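Local coordinates for protein putative fimbrium tip subunit Fim1C (Bacteroides ovatus, PDB 4EPS) that probably forms part of the tip of fimbriae, the surface filaments through which bacterial cells adhere and build biofilms, at residues Pro93-Met98 and Ala115-Thr120; Lys127-Gln132 and Arg219-Pro224; Lys165-Arg170 and Gly232-Lys237; Ser338-Thr343 and Gln413-Ser418. All coordinates share one frame; numbering follows the deposited sequence.

Overall arrangement
Four contacts follow the elongated chain from one end toward the other. Contacts 1 and 2, centres about 12 Å apart, touch, among other places, where Gln132 probably hydrogen-bonds to Trp117 and Thr120. Contact 3 lies about 23 Å from contact 2 (centre to centre), and their segments alternate along the chain: strand 217-222 pairs with the long strand 148-174 that carries Lys165-Arg170, and strand 229-234 follows in sequence. Contact 4, between the link joining strands 334-338 and 342-344 and helix 408-419, comes last, its centre about 25 Å from contact 3 and 48 Å from contact 1. The contacts thus sample the length of the chain, three in the Fimbrillin-like region and one in the C-terminal part.

Contact 1: Pro93-Met98 and Ala115-Thr120. With GOL (glycerol), chain K.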
loop_
_atom_site.group_PDB
_atom_site.type_symbol
_atom_site.label_atom_id
_atom_site.label_comp_id
_atom_site.label_asym_id
_atom_site.label_seq_id
_atom_site.Cartn_x
_atom_site.Cartn_y
_atom_site.Cartn_z
ATOM N N PRO A 93 -33.574 36.046 13.712
ATOM C CA PRO A 93 -33.028 36.725 14.901
ATOM C C PRO A 93 -33.844 37.957 15.242
ATOM O O PRO A 93 -34.313 38.661 14.338
ATOM C CB PRO A 93 -31.599 37.088 14.469
ATOM C CG PRO A 93 -31.718 37.331 12.957
ATOM C CD PRO A 93 -32.901 36.499 12.470
ATOM N N TYR A 94 -34.002 38.220 16.547
ATOM C CA TYR A 94 -34.742 39.371 17.064
ATOM C C TYR A 94 -34.292 40.665 16.386
ATOM O O TYR A 94 -33.088 40.890 16.235
ATOM C CB TYR A 94 -34.505 39.481 18.587
ATOM C CG TYR A 94 -35.021 40.767 19.198
ATOM C CD1 TYR A 94 -36.378 40.943 19.453
ATOM C CD2 TYR A 94 -34.149 41.791 19.556
ATOM C CE1 TYR A 94 -36.864 42.132 19.997
ATOM C CE2 TYR A 94 -34.620 42.977 20.123
ATOM C CZ TYR A 94 -35.979 43.143 20.339
ATOM O OH TYR A 94 -36.447 44.313 20.888
ATOM N N GLN A 95 -35.270 41.498 16.002
ATOM C CA GLN A 95 -35.101 42.825 15.388
ATOM C C GLN A 95 -35.776 43.841 16.306
ATOM O O GLN A 95 -36.923 43.623 16.697
ATOM C CB GLN A 95 -35.740 42.867 13.974
ATOM C CG GLN A 95 -35.237 41.795 12.978
ATOM C CD GLN A 95 -33.779 41.944 12.622
ATOM O OE1 GLN A 95 -33.358 42.937 12.021
ATOM N NE2 GLN A 95 -32.973 40.953 12.969
ATOM N N SER A 96 -35.063 44.918 16.680
ATOM C CA SER A 96 -35.589 46.009 17.517
ATOM C C SER A 96 -36.801 46.667 16.875
ATOM O O SER A 96 -37.736 47.047 17.587
ATOM C CB SER A 96 -34.521 47.073 17.760
ATOM O OG SER A 96 -33.618 46.658 18.770
ATOM N N GLU A 97 -36.800 46.779 15.529
ATOM C CA GLU A 97 -37.904 47.407 14.801
ATOM C C GLU A 97 -38.713 46.364 14.028
ATOM O O GLU A 97 -38.195 45.722 13.119
ATOM C CB GLU A 97 -37.372 48.522 13.861
ATOM C CG GLU A 97 -38.455 49.368 13.200
ATOM C CD GLU A 97 -39.298 50.219 14.134
ATOM O OE1 GLU A 97 -40.322 49.711 14.645
ATOM O OE2 GLU A 97 -38.938 51.400 14.348
HETATM N N MSE A 98 -39.990 46.206 14.388
HETATM C CA MSE A 98 -40.868 45.242 13.719
HETATM C C MSE A 98 -42.126 45.929 13.190
HETATM O O MSE A 98 -43.047 45.253 12.726
HETATM C CB MSE A 98 -41.209 44.063 14.646
HETATM C CG MSE A 98 -40.035 43.090 14.827
HETATM SE SE MSE A 98 -39.602 42.175 13.171
HETATM C CE MSE A 98 -41.151 40.954 13.085
ATOM N N ALA A 115 -40.543 38.978 3.164
ATOM C CA ALA A 115 -40.528 39.714 1.886
ATOM C C ALA A 115 -39.464 40.829 1.854
ATOM O O ALA A 115 -38.799 40.991 0.834
ATOM C CB ALA A 115 -41.904 40.303 1.595
ATOM N N GLY A 116 -39.302 41.561 2.952
ATOM C CA GLY A 116 -38.326 42.645 3.030
ATOM C C GLY A 116 -36.955 42.261 3.563
ATOM O O GLY A 116 -36.087 43.127 3.720
ATOM N N TRP A 117 -36.728 40.959 3.849
ATOM C CA TRP A 117 -35.459 40.499 4.419
ATOM C C TRP A 117 -34.322 40.722 3.429
ATOM O O TRP A 117 -34.344 40.178 2.325
ATOM C CB TRP A 117 -35.560 39.024 4.852
ATOM C CG TRP A 117 -34.454 38.583 5.770
ATOM C CD1 TRP A 117 -33.407 37.766 5.460
ATOM C CD2 TRP A 117 -34.329 38.884 7.172
ATOM N NE1 TRP A 117 -32.618 37.561 6.572
ATOM C CE2 TRP A 117 -33.160 38.235 7.637
ATOM C CE3 TRP A 117 -35.093 39.648 8.081
ATOM C CZ2 TRP A 117 -32.739 38.314 8.970
ATOM C CZ3 TRP A 117 -34.665 39.742 9.402
ATOM C CH2 TRP A 117 -33.502 39.079 9.834
ATOM N N GLU A 118 -33.350 41.549 3.823
ATOM C CA GLU A 118 -32.206 41.897 2.978
ATOM C C GLU A 118 -31.041 40.968 3.281
ATOM O O GLU A 118 -30.474 41.009 4.377
ATOM C CB GLU A 118 -31.804 43.374 3.155
ATOM C CG GLU A 118 -32.918 44.357 2.825
ATOM C CD GLU A 118 -32.588 45.818 3.072
ATOM O OE1 GLU A 118 -32.163 46.156 4.201
ATOM O OE2 GLU A 118 -32.784 46.629 2.140
ATOM N N LEU A 119 -30.717 40.124 2.341
ATOM C CA LEU A 119 -29.646 39.159 2.466
ATOM C C LEU A 119 -28.443 39.632 1.687
ATOM O O LEU A 119 -28.582 40.075 0.544
ATOM C CB LEU A 119 -30.207 37.852 1.901
ATOM C CG LEU A 119 -29.644 36.555 2.335
ATOM C CD1 LEU A 119 -29.880 36.317 3.835
ATOM C CD2 LEU A 119 -30.288 35.474 1.542
ATOM N N THR A 120 -27.263 39.594 2.308
ATOM C CA THR A 120 -26.021 39.973 1.631
ATOM C C THR A 120 -25.179 38.717 1.391
ATOM O O THR A 120 -25.458 37.659 1.958
ATOM C CB THR A 120 -25.230 41.018 2.432
ATOM O OG1 THR A 120 -24.535 40.351 3.482
ATOM C CG2 THR A 120 -26.112 42.178 2.952
HETATM C C1 GOL K . -30.884 41.238 7.753
HETATM O O1 GOL K . -29.597 41.076 8.339
HETATM C C2 GOL K . -31.431 42.619 8.034
HETATM O O2 GOL K . -31.311 42.897 9.433
HETATM C C3 GOL K . -32.888 42.717 7.650
HETATM O O3 GOL K . -33.074 42.741 6.241
#
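Glu118 N donates to O3 of a glycerol (2.7 Å, 165°) that lies over one face of Trp117, whose edge Gln95 meets. The glycerol probably comes from the crystallisation liquor. Its central hydroxyl, O2, gives a weak bond to Gln95 OE1 (3.3 Å), and its C1 is 3.7 Å from Trp117 CZ2 near the rim. The protein's own contact is at the far end of that ring. Gln95 NE2 stands at the edge, 3.7 Å from Trp117 CH2, with the amide plane turned 75° from the indole. The Gln95 amide is held in this turn by a nearly straight bond from NE2 to Pro93 O at 3.0 Å, which NE2 meets from above the carbonyl plane. Pro93, preceded by a cis peptide bond, meets the same corner obliquely with CD, 3.7 Å from Trp117 CH2. With CG anti to the backbone N (chi1 -164°), the indole extends toward both residues, and Gln132 O accepts from its NE1. The arrangement is a surface loop-to-loop contact of the Fimbrillin-like region, a tryptophan joining the loops before and after the short helix 111-115.

Contact 2: Lys127-Gln132 and Arg219-Pro224; sequences KAYAKQ and RLLRKP
Tyr129 and Leu221 supply the apolar part of this contact, their side chains crossing at about a right angle. Leu221 CD1 sits above the centre of the phenol ring in a CH-pi contact, 4.0 Å from the Tyr129 ring centroid and 12° off its normal. The other branch turns to the ring's end, with Leu221 CD2 3.7 Å from Tyr129 OH, while Leu221 CG is 3.8 Å from Tyr129 CE2. Leu221 CD1 also packs against the backbone just along the chain, 3.9 Å from Gln132 C. Leaving its helix with chi1 at 180°, CG opposite the backbone N, the tyrosine ring reaches across to strand 217-222.

The polar link is indirect. A water joins Tyr129 OH (2.7 Å) to Arg219 NE (2.6 Å), accepting from the arginine. The guanidinium has its main partners elsewhere: its NH1 forms salt bridges with Asp212 and Glu217.

Gln132 is held at both ends of its amide: NE2 donates to Ala128 O (3.3 Å, long) within the segment, and OE1 accepts from Thr120 N outside it.

No direct hydrogen bond crosses between the segments. The helix is therefore seated on the strand by leucine-to-ring packing, and Arg219 NE, donating to the bridging water, may polarise it, an effect the two acids at NH1 would moderate.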
loop_
_atom_site.group_PDB
_atom_site.type_symbol
_atom_site.label_atom_id
_atom_site.label_comp_id
_atom_site.label_asym_id
_atom_site.label_seq_id
_atom_site.Cartn_x
_atom_site.Cartn_y
_atom_site.Cartn_z
ATOM N N LYS A 127 -21.216 34.910 13.137
ATOM C CA LYS A 127 -22.103 36.049 13.393
ATOM C C LYS A 127 -22.696 36.635 12.114
ATOM O O LYS A 127 -23.864 36.988 12.121
ATOM C CB LYS A 127 -21.395 37.171 14.176
ATOM C CG LYS A 127 -21.295 36.860 15.666
ATOM C CD LYS A 127 -21.050 38.112 16.506
ATOM C CE LYS A 127 -21.519 37.957 17.939
ATOM N NZ LYS A 127 -20.673 37.018 18.726
ATOM N N ALA A 128 -21.895 36.790 11.047
ATOM C CA ALA A 128 -22.389 37.368 9.785
ATOM C C ALA A 128 -23.463 36.450 9.156
ATOM O O ALA A 128 -24.415 36.931 8.560
ATOM C CB ALA A 128 -21.238 37.572 8.820
ATOM N N TYR A 129 -23.312 35.133 9.329
ATOM C CA TYR A 129 -24.271 34.162 8.806
ATOM C C TYR A 129 -25.555 34.163 9.663
ATOM O O TYR A 129 -26.667 34.291 9.121
ATOM C CB TYR A 129 -23.615 32.779 8.813
ATOM C CG TYR A 129 -24.492 31.660 8.285
ATOM C CD1 TYR A 129 -25.428 31.036 9.107
ATOM C CD2 TYR A 129 -24.367 31.210 6.972
ATOM C CE1 TYR A 129 -26.229 29.998 8.632
ATOM C CE2 TYR A 129 -25.140 30.152 6.497
ATOM C CZ TYR A 129 -26.080 29.561 7.325
ATOM O OH TYR A 129 -26.815 28.487 6.891
ATOM N N ALA A 130 -25.396 33.994 11.002
ATOM C CA ALA A 130 -26.507 33.890 11.960
ATOM C C ALA A 130 -27.443 35.071 11.911
ATOM O O ALA A 130 -28.658 34.856 11.955
ATOM C CB ALA A 130 -25.969 33.703 13.385
ATOM N N LYS A 131 -26.902 36.321 11.801
ATOM C CA LYS A 131 -27.757 37.519 11.780
ATOM C C LYS A 131 -28.655 37.565 10.529
ATOM O O LYS A 131 -29.624 38.307 10.528
ATOM C CB LYS A 131 -26.929 38.819 11.883
ATOM C CG LYS A 131 -26.100 39.131 10.629
ATOM C CD LYS A 131 -25.242 40.373 10.778
ATOM C CE LYS A 131 -24.436 40.614 9.523
ATOM N NZ LYS A 131 -23.398 41.666 9.723
ATOM N N GLN A 132 -28.342 36.778 9.481
ATOM C CA GLN A 132 -29.126 36.765 8.242
ATOM C C GLN A 132 -30.024 35.530 8.072
ATOM O O GLN A 132 -30.798 35.461 7.104
ATOM C CB GLN A 132 -28.129 36.840 7.066
ATOM C CG GLN A 132 -27.235 38.095 7.149
ATOM C CD GLN A 132 -26.631 38.434 5.829
ATOM O OE1 GLN A 132 -27.312 38.904 4.927
ATOM N NE2 GLN A 132 -25.334 38.281 5.714
ATOM N N ARG A 219 -21.140 27.174 2.751
ATOM C CA ARG A 219 -22.597 27.389 2.841
ATOM C C ARG A 219 -22.916 28.840 2.618
ATOM O O ARG A 219 -22.197 29.718 3.090
ATOM C CB ARG A 219 -23.144 26.901 4.203
ATOM C CG ARG A 219 -22.925 25.395 4.378
ATOM C CD ARG A 219 -23.842 24.740 5.390
ATOM N NE ARG A 219 -23.459 25.013 6.775
ATOM C CZ ARG A 219 -22.654 24.251 7.513
ATOM N NH1 ARG A 219 -22.097 23.153 6.994
ATOM N NH2 ARG A 219 -22.382 24.586 8.763
ATOM N N LEU A 220 -23.981 29.109 1.865
ATOM C CA LEU A 220 -24.373 30.472 1.567
ATOM C C LEU A 220 -25.879 30.575 1.526
ATOM O O LEU A 220 -26.501 29.909 0.699
ATOM C CB LEU A 220 -23.778 30.896 0.200
ATOM C CG LEU A 220 -24.077 32.324 -0.253
ATOM C CD1 LEU A 220 -23.207 33.327 0.537
ATOM C CD2 LEU A 220 -23.771 32.472 -1.724
ATOM N N LEU A 221 -26.456 31.415 2.387
ATOM C CA LEU A 221 -27.897 31.672 2.336
ATOM C C LEU A 221 -28.230 32.499 1.095
ATOM O O LEU A 221 -27.481 33.427 0.757
ATOM C CB LEU A 221 -28.383 32.418 3.591
ATOM C CG LEU A 221 -28.224 31.658 4.908
ATOM C CD1 LEU A 221 -28.229 32.642 6.075
ATOM C CD2 LEU A 221 -29.303 30.584 5.066
ATOM N N ARG A 222 -29.342 32.140 0.406
ATOM C CA ARG A 222 -29.828 32.815 -0.807
ATOM C C ARG A 222 -31.323 33.037 -0.707
ATOM O O ARG A 222 -32.016 32.301 0.000
ATOM C CB ARG A 222 -29.518 31.980 -2.079
ATOM C CG ARG A 222 -28.001 31.679 -2.334
ATOM C CD ARG A 222 -27.204 32.909 -2.725
ATOM N NE ARG A 222 -27.669 33.507 -3.984
ATOM C CZ ARG A 222 -27.493 34.778 -4.331
ATOM N NH1 ARG A 222 -26.893 35.627 -3.500
ATOM N NH2 ARG A 222 -27.939 35.219 -5.503
ATOM N N LYS A 223 -31.826 34.069 -1.377
ATOM C CA LYS A 223 -33.270 34.311 -1.369
ATOM C C LYS A 223 -33.980 33.199 -2.135
ATOM O O LYS A 223 -33.481 32.765 -3.175
ATOM C CB LYS A 223 -33.601 35.671 -1.973
ATOM C CG LYS A 223 -33.373 36.826 -1.014
ATOM C CD LYS A 223 -33.619 38.148 -1.716
ATOM C CE LYS A 223 -33.487 39.313 -0.774
ATOM N NZ LYS A 223 -33.566 40.621 -1.485
ATOM N N PRO A 224 -35.114 32.685 -1.631
ATOM C CA PRO A 224 -35.844 31.653 -2.399
ATOM C C PRO A 224 -36.214 32.166 -3.793
ATOM O O PRO A 224 -36.455 33.370 -3.971
ATOM C CB PRO A 224 -37.100 31.410 -1.551
ATOM C CG PRO A 224 -36.682 31.814 -0.164
ATOM C CD PRO A 224 -35.829 33.027 -0.381
HETATM O O HOH W 1 -25.481 26.323 7.861
#

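Contact 3: Lys165-Arg170 and Gly232-Lys237; sequences KLPSTR and GHYNDK. With GOL (glycerol), chain O.
The Tyr234 ring carries Leu166 over one face, where the methyl CD2 is 4.1 Å from Tyr234 CD1. Pro167 approaches obliquely from that same side, nearer the phenol end, its CG 3.5 Å from Tyr234 CE2 and its CD 3.7 Å from that same carbon. Leu166 also reaches the root of the side chain, CD1 lying 4.0 Å from Tyr234 CB, the two side chains running antiparallel past each other. The tyrosine's CG stands between its backbone N and carbonyl carbon (chi1 72°), which turns the ring across the Leu166-Pro167 corner. That corner is an irregular break in the long strand 148-174. Facing it is the end of a beta-hairpin: strands 229-234 and 237-242 are joined by a two-residue turn, and Tyr234 and Lys237 close it with paired backbone bonds, the shorter from Lys237 N to Tyr234 O at 2.9 Å. Beside the packed residues a glycerol, probably from the crystallisation liquor, shares a 2.7 Å hydrogen bond between its O2 and Thr169 OG1. Its O3 is reached only weakly by Asn235 ND2, whose side chain has two conformers. On the protein side, Thr169 OG1 is also bonded to Lys262, and Pro167 O to Ser191.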
loop_
_atom_site.group_PDB
_atom_site.type_symbol
_atom_site.label_atom_id
_atom_site.label_comp_id
_atom_site.label_asym_id
_atom_site.label_seq_id
_atom_site.Cartn_x
_atom_site.Cartn_y
_atom_site.Cartn_z
ATOM N N LYS A 165 -19.399 21.547 -2.078
ATOM C CA LYS A 165 -18.393 20.570 -1.658
ATOM C C LYS A 165 -17.307 20.505 -2.736
ATOM O O LYS A 165 -17.521 19.905 -3.794
ATOM C CB LYS A 165 -19.047 19.182 -1.432
ATOM C CG LYS A 165 -18.085 18.131 -0.867
ATOM C CD LYS A 165 -17.760 18.420 0.576
ATOM C CE LYS A 165 -16.966 17.299 1.192
ATOM N NZ LYS A 165 -16.445 17.730 2.503
ATOM N N LEU A 166 -16.146 21.131 -2.479
ATOM C CA LEU A 166 -15.056 21.095 -3.450
ATOM C C LEU A 166 -14.302 19.734 -3.350
ATOM O O LEU A 166 -14.446 19.035 -2.348
ATOM C CB LEU A 166 -14.096 22.277 -3.244
ATOM C CG LEU A 166 -14.703 23.690 -3.454
ATOM C CD1 LEU A 166 -13.642 24.750 -3.145
ATOM C CD2 LEU A 166 -15.279 23.853 -4.863
ATOM N N PRO A 167 -13.529 19.327 -4.372
ATOM C CA PRO A 167 -12.794 18.060 -4.244
ATOM C C PRO A 167 -11.751 18.125 -3.118
ATOM O O PRO A 167 -11.163 19.172 -2.840
ATOM C CB PRO A 167 -12.104 17.888 -5.604
ATOM C CG PRO A 167 -12.109 19.213 -6.232
ATOM C CD PRO A 167 -13.260 19.987 -5.679
ATOM N N SER A 168 -11.600 17.015 -2.402
ATOM C CA SER A 168 -10.603 16.890 -1.337
ATOM C C SER A 168 -10.107 15.453 -1.333
ATOM O O SER A 168 -10.798 14.567 -1.836
ATOM C CB SER A 168 -11.152 17.309 0.024
ATOM O OG SER A 168 -12.252 16.518 0.450
ATOM N N THR A 169 -8.895 15.226 -0.822
ATOM C CA THR A 169 -8.328 13.880 -0.837
ATOM C C THR A 169 -7.710 13.522 0.499
ATOM O O THR A 169 -6.751 14.153 0.928
ATOM C CB THR A 169 -7.264 13.750 -1.940
ATOM O OG1 THR A 169 -7.838 14.114 -3.180
ATOM C CG2 THR A 169 -6.680 12.291 -2.043
ATOM N N ARG A 170 -8.253 12.507 1.149
ATOM C CA ARG A 170 -7.616 12.007 2.353
ATOM C C ARG A 170 -6.440 11.114 1.919
ATOM O O ARG A 170 -6.601 10.267 1.038
ATOM C CB ARG A 170 -8.603 11.231 3.231
ATOM C CG ARG A 170 -7.889 10.482 4.353
ATOM C CD ARG A 170 -8.796 9.566 5.097
ATOM N NE ARG A 170 -8.112 9.037 6.279
ATOM C CZ ARG A 170 -8.641 8.125 7.084
ATOM N NH1 ARG A 170 -9.838 7.613 6.823
ATOM N NH2 ARG A 170 -7.968 7.698 8.144
ATOM N N GLY A 232 -17.263 29.345 -9.203
ATOM C CA GLY A 232 -16.259 28.992 -8.214
ATOM C C GLY A 232 -14.920 28.785 -8.893
ATOM O O GLY A 232 -14.849 28.127 -9.937
ATOM N N HIS A 233 -13.887 29.408 -8.341
ATOM C CA HIS A 233 -12.493 29.247 -8.727
ATOM C C HIS A 233 -11.786 28.481 -7.603
ATOM O O HIS A 233 -11.955 28.808 -6.436
ATOM C CB HIS A 233 -11.826 30.617 -8.996
ATOM C CG HIS A 233 -12.186 31.213 -10.328
ATOM N ND1 HIS A 233 -11.513 32.317 -10.829
ATOM C CD2 HIS A 233 -13.113 30.821 -11.237
ATOM C CE1 HIS A 233 -12.034 32.543 -12.027
ATOM N NE2 HIS A 233 -13.005 31.677 -12.312
ATOM N N TYR A 234 -11.053 27.427 -7.951
ATOM C CA TYR A 234 -10.291 26.615 -6.978
ATOM C C TYR A 234 -9.218 25.890 -7.746
ATOM O O TYR A 234 -9.462 25.488 -8.883
ATOM C CB TYR A 234 -11.213 25.605 -6.221
ATOM C CG TYR A 234 -11.676 24.458 -7.095
ATOM C CD1 TYR A 234 -12.753 24.608 -7.965
ATOM C CD2 TYR A 234 -11.005 23.240 -7.089
ATOM C CE1 TYR A 234 -13.127 23.585 -8.837
ATOM C CE2 TYR A 234 -11.368 22.212 -7.959
ATOM C CZ TYR A 234 -12.453 22.376 -8.799
ATOM O OH TYR A 234 -12.805 21.363 -9.653
ATOM N N ASN A 235 -8.051 25.735 -7.107
ATOM C CA ASN A 235 -6.845 25.138 -7.685
ATOM C C ASN A 235 -6.549 25.926 -8.956
ATOM O O ASN A 235 -6.386 27.144 -8.860
ATOM C CB ASN A 235 -7.014 23.613 -7.900
ATOM C CG ASN A 235 -7.171 22.858 -6.599
ATOM O OD1 ASN A 235 -6.862 23.369 -5.520
ATOM N ND2 ASN A 235 -7.672 21.627 -6.673
ATOM N N ASP A 236 -6.624 25.295 -10.133
ATOM C CA ASP A 236 -6.404 26.009 -11.386
ATOM C C ASP A 236 -7.580 25.779 -12.315
ATOM O O ASP A 236 -7.416 25.632 -13.535
ATOM C CB ASP A 236 -5.069 25.570 -12.011
ATOM C CG ASP A 236 -3.881 26.249 -11.356
ATOM O OD1 ASP A 236 -3.584 27.409 -11.723
ATOM O OD2 ASP A 236 -3.259 25.629 -10.462
ATOM N N LYS A 237 -8.804 25.742 -11.736
ATOM C CA LYS A 237 -9.938 25.470 -12.612
ATOM C C LYS A 237 -11.195 26.160 -12.135
ATOM O O LYS A 237 -11.139 26.953 -11.199
ATOM C CB LYS A 237 -10.180 23.957 -12.832
ATOM C CG LYS A 237 -10.214 23.084 -11.582
ATOM C CD LYS A 237 -9.974 21.612 -11.933
ATOM C CE LYS A 237 -11.160 20.950 -12.607
ATOM N NZ LYS A 237 -10.963 19.483 -12.758
HETATM C C1 GOL O . -8.248 18.068 -5.647
HETATM O O1 GOL O . -8.493 16.858 -6.359
HETATM C C2 GOL O . -7.559 17.781 -4.335
HETATM O O2 GOL O . -8.224 16.695 -3.700
HETATM C C3 GOL O . -7.593 18.986 -3.423
HETATM O O3 GOL O . -6.741 20.012 -3.907
#

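Contact 4: Ser338-Thr343 and Gln413-Ser418; sequences SLYTET and QDDCES
Tyr340 runs along helix 408-419 from root to tip, its CG opposite the backbone N (chi1 177°), which lays the ring along Cys416. Its CB meets the sulfur of Cys416 at 3.5 Å, measured to SG. Next, CG and CD1 lie against Cys416 CB, which is 3.8 Å from the Tyr340 ring centroid and 18° off the normal, a CH-pi contact over one face. SG itself stands oblique to that ring, a sulfur-aromatic contact at the root end. Under the same face, along the CD2-CE2 bond, CD2 is 3.6 Å from Cys416 CA and CE2 nears Cys416 N. Tyr340 belongs to the connection between strands 334-338 and 342-344, which flank strand 502-509 in an antiparallel sheet, so its ring joins that sheet to the helix. At the tip, OH is 3.7 Å from Asp415 CB. A water in the ring plane makes a short bond with Tyr340 OH (2.5 Å) and donates to Asp415 OD2 at 2.7 Å; ring and carboxylate planes are 57° apart. Back at the root, Ser338 CB touches Cys416 SG at 3.9 Å. Ser338 OG donates to Tyr340 O in the carbonyl plane, on a lone pair, and also bonds to Phe506 N of strand 502-509.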
loop_
_atom_site.group_PDB
_atom_site.type_symbol
_atom_site.label_atom_id
_atom_site.label_comp_id
_atom_site.label_asym_id
_atom_site.label_seq_id
_atom_site.Cartn_x
_atom_site.Cartn_y
_atom_site.Cartn_z
ATOM N N SER A 338 11.557 23.444 2.000
ATOM C CA SER A 338 11.132 24.400 0.991
ATOM C C SER A 338 11.938 24.302 -0.294
ATOM O O SER A 338 13.143 24.104 -0.230
ATOM C CB SER A 338 11.310 25.825 1.548
ATOM O OG SER A 338 12.698 26.159 1.738
ATOM N N LEU A 339 11.290 24.552 -1.458
ATOM C CA LEU A 339 12.021 24.797 -2.715
ATOM C C LEU A 339 12.707 26.167 -2.605
ATOM O O LEU A 339 13.670 26.463 -3.320
ATOM C CB LEU A 339 11.060 24.831 -3.921
ATOM C CG LEU A 339 10.253 23.555 -4.194
ATOM C CD1 LEU A 339 9.542 23.643 -5.556
ATOM C CD2 LEU A 339 11.137 22.319 -4.159
ATOM N N TYR A 340 12.128 27.031 -1.771
ATOM C CA TYR A 340 12.657 28.376 -1.519
ATOM C C TYR A 340 14.061 28.323 -0.961
ATOM O O TYR A 340 14.344 27.535 -0.046
ATOM C CB TYR A 340 11.753 29.119 -0.515
ATOM C CG TYR A 340 12.246 30.506 -0.121
ATOM C CD1 TYR A 340 13.175 30.676 0.911
ATOM C CD2 TYR A 340 11.816 31.642 -0.802
ATOM C CE1 TYR A 340 13.669 31.939 1.245
ATOM C CE2 TYR A 340 12.270 32.918 -0.446
ATOM C CZ TYR A 340 13.200 33.057 0.573
ATOM O OH TYR A 340 13.659 34.298 0.929
ATOM N N THR A 341 14.942 29.185 -1.476
ATOM C CA THR A 341 16.282 29.348 -0.890
ATOM C C THR A 341 16.833 30.726 -1.271
ATOM O O THR A 341 16.742 31.145 -2.429
ATOM C CB THR A 341 17.274 28.212 -1.201
ATOM O OG1 THR A 341 18.474 28.439 -0.446
ATOM C CG2 THR A 341 17.613 28.073 -2.706
ATOM N N GLU A 342 17.389 31.418 -0.284
ATOM C CA GLU A 342 18.040 32.721 -0.467
ATOM C C GLU A 342 19.148 32.821 0.531
ATOM O O GLU A 342 19.151 32.059 1.498
ATOM C CB GLU A 342 17.055 33.905 -0.263
ATOM C CG GLU A 342 15.924 34.060 -1.275
ATOM C CD GLU A 342 16.258 34.205 -2.749
ATOM O OE1 GLU A 342 17.338 34.747 -3.077
ATOM O OE2 GLU A 342 15.421 33.782 -3.580
ATOM N N THR A 343 20.089 33.759 0.319
ATOM C CA THR A 343 21.155 34.046 1.282
ATOM C C THR A 343 20.818 35.365 1.948
ATOM O O THR A 343 20.224 36.251 1.320
ATOM C CB THR A 343 22.531 34.103 0.615
ATOM O OG1 THR A 343 22.490 35.129 -0.382
ATOM C CG2 THR A 343 22.954 32.776 0.023
ATOM N N GLN A 413 11.252 34.416 5.940
ATOM C CA GLN A 413 10.140 33.510 6.246
ATOM C C GLN A 413 8.882 33.997 5.502
ATOM O O GLN A 413 8.166 33.197 4.881
ATOM C CB GLN A 413 9.918 33.465 7.772
ATOM C CG GLN A 413 8.882 32.454 8.254
ATOM C CD GLN A 413 8.622 32.540 9.747
ATOM O OE1 GLN A 413 8.524 33.631 10.335
ATOM N NE2 GLN A 413 8.523 31.389 10.410
ATOM N N ASP A 414 8.618 35.314 5.571
ATOM C CA ASP A 414 7.451 35.935 4.902
ATOM C C ASP A 414 7.529 35.714 3.396
ATOM O O ASP A 414 6.514 35.385 2.776
ATOM C CB ASP A 414 7.396 37.452 5.215
ATOM C CG ASP A 414 6.935 37.800 6.616
ATOM O OD1 ASP A 414 6.342 36.918 7.288
ATOM O OD2 ASP A 414 7.168 38.961 7.048
ATOM N N ASP A 415 8.730 35.907 2.812
ATOM C CA ASP A 415 8.986 35.733 1.381
ATOM C C ASP A 415 8.768 34.295 0.950
ATOM O O ASP A 415 8.219 34.069 -0.127
ATOM C CB ASP A 415 10.414 36.147 1.028
ATOM C CG ASP A 415 10.676 37.639 1.020
ATOM O OD1 ASP A 415 9.704 38.419 1.200
ATOM O OD2 ASP A 415 11.862 38.033 0.866
ATOM N N CYS A 416 9.202 33.315 1.790
ATOM C CA CYS A 416 9.005 31.884 1.494
ATOM C C CYS A 416 7.503 31.585 1.485
ATOM O O CYS A 416 6.997 30.974 0.547
ATOM C CB CYS A 416 9.748 31.026 2.522
ATOM S SG CYS A 416 9.601 29.237 2.261
ATOM N N GLU A 417 6.784 32.071 2.492
ATOM C CA GLU A 417 5.339 31.874 2.618
ATOM C C GLU A 417 4.582 32.534 1.443
ATOM O O GLU A 417 3.595 31.965 0.953
ATOM C CB GLU A 417 4.856 32.449 3.979
ATOM C CG GLU A 417 3.353 32.386 4.251
ATOM C CD GLU A 417 2.647 31.060 4.005
ATOM O OE1 GLU A 417 3.252 29.994 4.261
ATOM O OE2 GLU A 417 1.466 31.094 3.588
ATOM N N SER A 418 5.043 33.715 0.999
ATOM C CA SER A 418 4.403 34.445 -0.107
ATOM C C SER A 418 4.530 33.684 -1.420
ATOM O O SER A 418 3.539 33.544 -2.138
ATOM C CB SER A 418 5.011 35.838 -0.256
ATOM O OG SER A 418 4.651 36.650 0.849
HETATM O O HOH W 2 13.138 36.211 -0.672
#